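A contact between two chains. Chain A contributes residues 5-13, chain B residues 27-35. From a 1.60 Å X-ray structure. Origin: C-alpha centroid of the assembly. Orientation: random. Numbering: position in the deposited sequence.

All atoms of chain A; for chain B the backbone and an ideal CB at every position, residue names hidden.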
# COMPACT_ATOMS: atom_id res chain seq x y z
N VAL A 5 -9.76 14.93 -11.52
CA VAL A 5 -10.22 13.75 -10.72
C VAL A 5 -10.16 12.43 -11.51
O VAL A 5 -10.52 12.36 -12.69
CB VAL A 5 -11.63 13.96 -10.12
CG1 VAL A 5 -11.61 15.05 -9.03
CG2 VAL A 5 -12.67 14.28 -11.21
N ASN A 6 -9.69 11.39 -10.81
CA ASN A 6 -9.53 10.05 -11.36
C ASN A 6 -10.79 9.20 -11.15
O ASN A 6 -11.10 8.82 -10.02
CB ASN A 6 -8.32 9.41 -10.66
CG ASN A 6 -7.85 8.13 -11.33
OD1 ASN A 6 -8.65 7.31 -11.81
ND2 ASN A 6 -6.54 7.94 -11.33
N GLU A 7 -11.52 8.90 -12.22
CA GLU A 7 -12.82 8.20 -12.13
C GLU A 7 -12.76 6.73 -11.68
O GLU A 7 -13.60 6.28 -10.87
CB GLU A 7 -13.61 8.34 -13.45
CG GLU A 7 -15.11 7.99 -13.35
CD GLU A 7 -15.83 8.71 -12.21
OE1 GLU A 7 -15.87 9.96 -12.21
OE2 GLU A 7 -16.35 8.02 -11.31
N SER A 8 -11.78 5.99 -12.18
CA SER A 8 -11.52 4.62 -11.73
C SER A 8 -11.21 4.66 -10.24
O SER A 8 -11.75 3.86 -9.47
CB SER A 8 -10.36 4.00 -12.52
OG SER A 8 -10.07 2.68 -12.07
N LEU A 9 -10.36 5.60 -9.83
CA LEU A 9 -10.02 5.76 -8.41
C LEU A 9 -11.18 6.26 -7.55
O LEU A 9 -11.36 5.81 -6.40
CB LEU A 9 -8.81 6.68 -8.25
CG LEU A 9 -8.29 6.87 -6.83
CD1 LEU A 9 -7.78 5.57 -6.21
CD2 LEU A 9 -7.20 7.91 -6.86
N LYS A 10 -11.96 7.21 -8.08
CA LYS A 10 -13.14 7.70 -7.37
C LYS A 10 -14.11 6.56 -7.04
O LYS A 10 -14.56 6.45 -5.90
CB LYS A 10 -13.86 8.76 -8.22
CG LYS A 10 -15.13 9.29 -7.59
CD LYS A 10 -15.75 10.34 -8.49
CE LYS A 10 -17.08 10.79 -7.94
NZ LYS A 10 -17.45 12.11 -8.50
N LYS A 11 -14.40 5.72 -8.03
CA LYS A 11 -15.31 4.59 -7.82
C LYS A 11 -14.72 3.65 -6.76
O LYS A 11 -15.41 3.20 -5.85
CB LYS A 11 -15.60 3.86 -9.13
CG LYS A 11 -16.46 4.67 -10.09
CD LYS A 11 -16.83 3.86 -11.35
CE LYS A 11 -17.70 4.68 -12.33
NZ LYS A 11 -18.93 5.21 -11.67
N PHE A 12 -13.42 3.39 -6.89
CA PHE A 12 -12.69 2.53 -5.96
C PHE A 12 -12.77 3.02 -4.52
O PHE A 12 -13.01 2.24 -3.59
CB PHE A 12 -11.22 2.45 -6.41
CG PHE A 12 -10.34 1.58 -5.53
CD1 PHE A 12 -10.31 0.20 -5.70
CD2 PHE A 12 -9.50 2.16 -4.59
CE1 PHE A 12 -9.47 -0.60 -4.93
CE2 PHE A 12 -8.65 1.37 -3.82
CZ PHE A 12 -8.65 -0.01 -3.98
N LEU A 13 -12.53 4.32 -4.35
CA LEU A 13 -12.59 4.94 -3.03
C LEU A 13 -13.98 4.92 -2.42
O LEU A 13 -14.11 5.06 -1.20
CB LEU A 13 -12.09 6.38 -3.12
CG LEU A 13 -10.58 6.51 -3.36
CD1 LEU A 13 -10.25 7.97 -3.62
CD2 LEU A 13 -9.77 5.96 -2.20
N UNK B 27 2.60 -0.77 -6.57
CA UNK B 27 1.68 -1.33 -7.56
C UNK B 27 0.33 -0.63 -7.50
O UNK B 27 -0.29 -0.42 -8.52
CB UNK B 27 1.50 -2.83 -7.34
N UNK B 28 -0.12 -0.28 -6.30
CA UNK B 28 -1.33 0.49 -6.16
C UNK B 28 -1.20 1.84 -6.89
O UNK B 28 -2.10 2.24 -7.63
CB UNK B 28 -1.65 0.70 -4.68
N UNK B 29 -0.08 2.52 -6.70
CA UNK B 29 0.15 3.81 -7.37
C UNK B 29 0.14 3.64 -8.87
O UNK B 29 -0.47 4.43 -9.61
CB UNK B 29 1.48 4.43 -6.93
N UNK B 30 0.80 2.59 -9.36
CA UNK B 30 0.85 2.33 -10.81
C UNK B 30 -0.52 1.96 -11.36
O UNK B 30 -0.94 2.47 -12.43
CB UNK B 30 1.85 1.21 -11.12
N UNK B 31 -1.25 1.13 -10.62
CA UNK B 31 -2.60 0.71 -11.05
C UNK B 31 -3.53 1.89 -11.36
O UNK B 31 -4.30 1.84 -12.33
CB UNK B 31 -3.24 -0.16 -9.97
N UNK B 32 -3.47 2.92 -10.52
CA UNK B 32 -4.35 4.08 -10.66
C UNK B 32 -3.69 5.26 -11.37
O UNK B 32 -4.19 6.38 -11.33
CB UNK B 32 -4.83 4.53 -9.28
N UNK B 33 -2.58 4.98 -12.05
CA UNK B 33 -1.86 6.02 -12.81
C UNK B 33 -1.54 7.24 -11.97
O UNK B 33 -1.66 8.39 -12.43
CB UNK B 33 -2.68 6.45 -14.03
N UNK B 34 -1.11 7.00 -10.72
CA UNK B 34 -0.73 8.09 -9.82
C UNK B 34 0.74 8.39 -10.10
O UNK B 34 1.64 8.13 -9.28
CB UNK B 34 -0.96 7.73 -8.35
N UNK B 35 0.97 8.94 -11.29
CA UNK B 35 2.31 9.01 -11.86
C UNK B 35 3.19 10.06 -11.18
O UNK B 35 4.40 9.85 -11.03
CB UNK B 35 2.22 9.31 -13.36

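Chain A offers the start of a helix. N6(A) sits at its N-cap, with OD1 accepting from L9(A) N at 3.1 Å. S8(A), L9(A) and F12(A) follow on the side nearest chain B. The charged side chains of E7(A), K10(A) and K11(A) do not reach it.

Position 27 is helical, and no atom of chain A lies within 5.5 Å of its ideal CB. This contact sets no preference there. The residue is E27(B), whose carboxylate is hydrogen-bonded elsewhere in the structure.

Position 28 is also helical. Its CA-to-CB bond points sideways, and the ideal CB touches nothing of chain A. L9(A) and F12(A) lie further out, so a short side chain would not reach them. A long apolar one could: methionine or an aromatic. The residue is F28(B), with chi1 t. Its end comes nearer than its CB. The ring meets F12(A) near its own plane, edge first, with F28(B) CE1 3.7 Å from F12(A) CE2. F28(B) CZ lies 4.2 Å from L9(A) CD1.

Positions 29 and 30 are helical and out of reach of chain A, so many residues would do. They are L29(B) and Q30(B).

Position 31 is helical, with CB sideways and no chain A atom near it. The backbone leaves the choice wide. The residue is F31(B), whose ring stays short of close contact. Its backbone is more useful here: a water donates to F31(B) O at 3.0 Å and also lies 3.2 Å from S8(A) OG, joining the two chains.

Position 32 is the central one. Its phi/psi of -98/17 leave the helix, and its CA and that of L9(A) are the closest such pair. CB points toward chain A. The ideal CB is 4.3 Å from N6(A) ND2 and 4.4 Å from L9(A) CD1. Beyond it lie L9(A), F12(A) and the S8(A) hydroxyl. A large, mainly apolar side chain suits: phenylalanine, leucine or methionine. The residue is F32(B), with chi1 m and 111 Å² covered by chain A. L9(A) CD1 sits over one face of its ring, 3.8 Å from the F32(B) ring centroid, a CH-pi contact. F32(B) CZ lies over a face of the F12(A) ring, 3.4 Å from F12(A) CG; the two planes meet obliquely at 51°. S8(A) OG is at the edge, 3.5 Å from F32(B) CE1. The backbone contributes too: N6(A) ND2 donates a weak hydrogen bond to F32(B) O at 2.8 Å.

Position 33 has positive phi and psi, 52/42. Glycine, asparagine or aspartate tolerate this well. CB points sideways, 4.9 Å from N6(A) ND2. The residue is N33(B), which makes no close contact with chain A.

Position 34 is an N-cap, where serine, threonine, aspartate or asparagine are common. CB is sideways, yet a longer apolar side chain could reach L9(A). The residue is L34(B), with CD2 4.1 Å from L9(A) CD2.

Position 35 begins a helix, out of reach of chain A. Many residues would do, acidic ones among them. It is D35(B).

Chain B (27-35) EFLQFFNLD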
# COMPACT_ATOMS: atom_id res chain seq x y z
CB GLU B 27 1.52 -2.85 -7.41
CG GLU B 27 0.88 -3.52 -8.66
CD GLU B 27 -0.65 -3.57 -8.64
OE1 GLU B 27 -1.25 -3.62 -7.55
OE2 GLU B 27 -1.25 -3.58 -9.73
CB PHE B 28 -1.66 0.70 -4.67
CG PHE B 28 -2.75 1.69 -4.43
CD1 PHE B 28 -4.07 1.28 -4.33
CD2 PHE B 28 -2.47 3.05 -4.29
CE1 PHE B 28 -5.09 2.22 -4.14
CE2 PHE B 28 -3.48 3.98 -4.09
CZ PHE B 28 -4.79 3.56 -4.02
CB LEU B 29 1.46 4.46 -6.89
CG LEU B 29 1.56 4.75 -5.39
CD1 LEU B 29 3.00 5.25 -5.09
CD2 LEU B 29 0.54 5.78 -4.94
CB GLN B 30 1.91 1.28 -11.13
CG GLN B 30 3.30 1.79 -10.72
CD GLN B 30 4.45 1.09 -11.39
OE1 GLN B 30 5.21 0.37 -10.74
NE2 GLN B 30 4.63 1.34 -12.69
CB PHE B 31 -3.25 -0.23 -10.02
CG PHE B 31 -4.51 -0.87 -10.55
CD1 PHE B 31 -4.44 -2.02 -11.34
CD2 PHE B 31 -5.76 -0.27 -10.33
CE1 PHE B 31 -5.61 -2.58 -11.86
CE2 PHE B 31 -6.93 -0.83 -10.84
CZ PHE B 31 -6.84 -1.99 -11.62
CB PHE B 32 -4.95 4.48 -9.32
CG PHE B 32 -6.01 3.53 -8.85
CD1 PHE B 32 -7.21 3.42 -9.55
CD2 PHE B 32 -5.79 2.71 -7.74
CE1 PHE B 32 -8.19 2.51 -9.16
CE2 PHE B 32 -6.78 1.81 -7.32
CZ PHE B 32 -7.98 1.73 -8.02
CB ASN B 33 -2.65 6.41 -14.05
CG ASN B 33 -2.90 5.22 -14.96
OD1 ASN B 33 -4.04 4.87 -15.23
ND2 ASN B 33 -1.84 4.58 -15.41
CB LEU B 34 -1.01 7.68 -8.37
CG LEU B 34 -2.49 7.36 -8.10
CD1 LEU B 34 -2.70 6.83 -6.71
CD2 LEU B 34 -3.40 8.55 -8.34
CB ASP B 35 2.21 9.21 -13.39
CG ASP B 35 1.48 8.06 -14.07
OD1 ASP B 35 1.76 6.89 -13.74
OD2 ASP B 35 0.63 8.32 -14.94
O HOH W 1 -7.07 2.64 -13.04
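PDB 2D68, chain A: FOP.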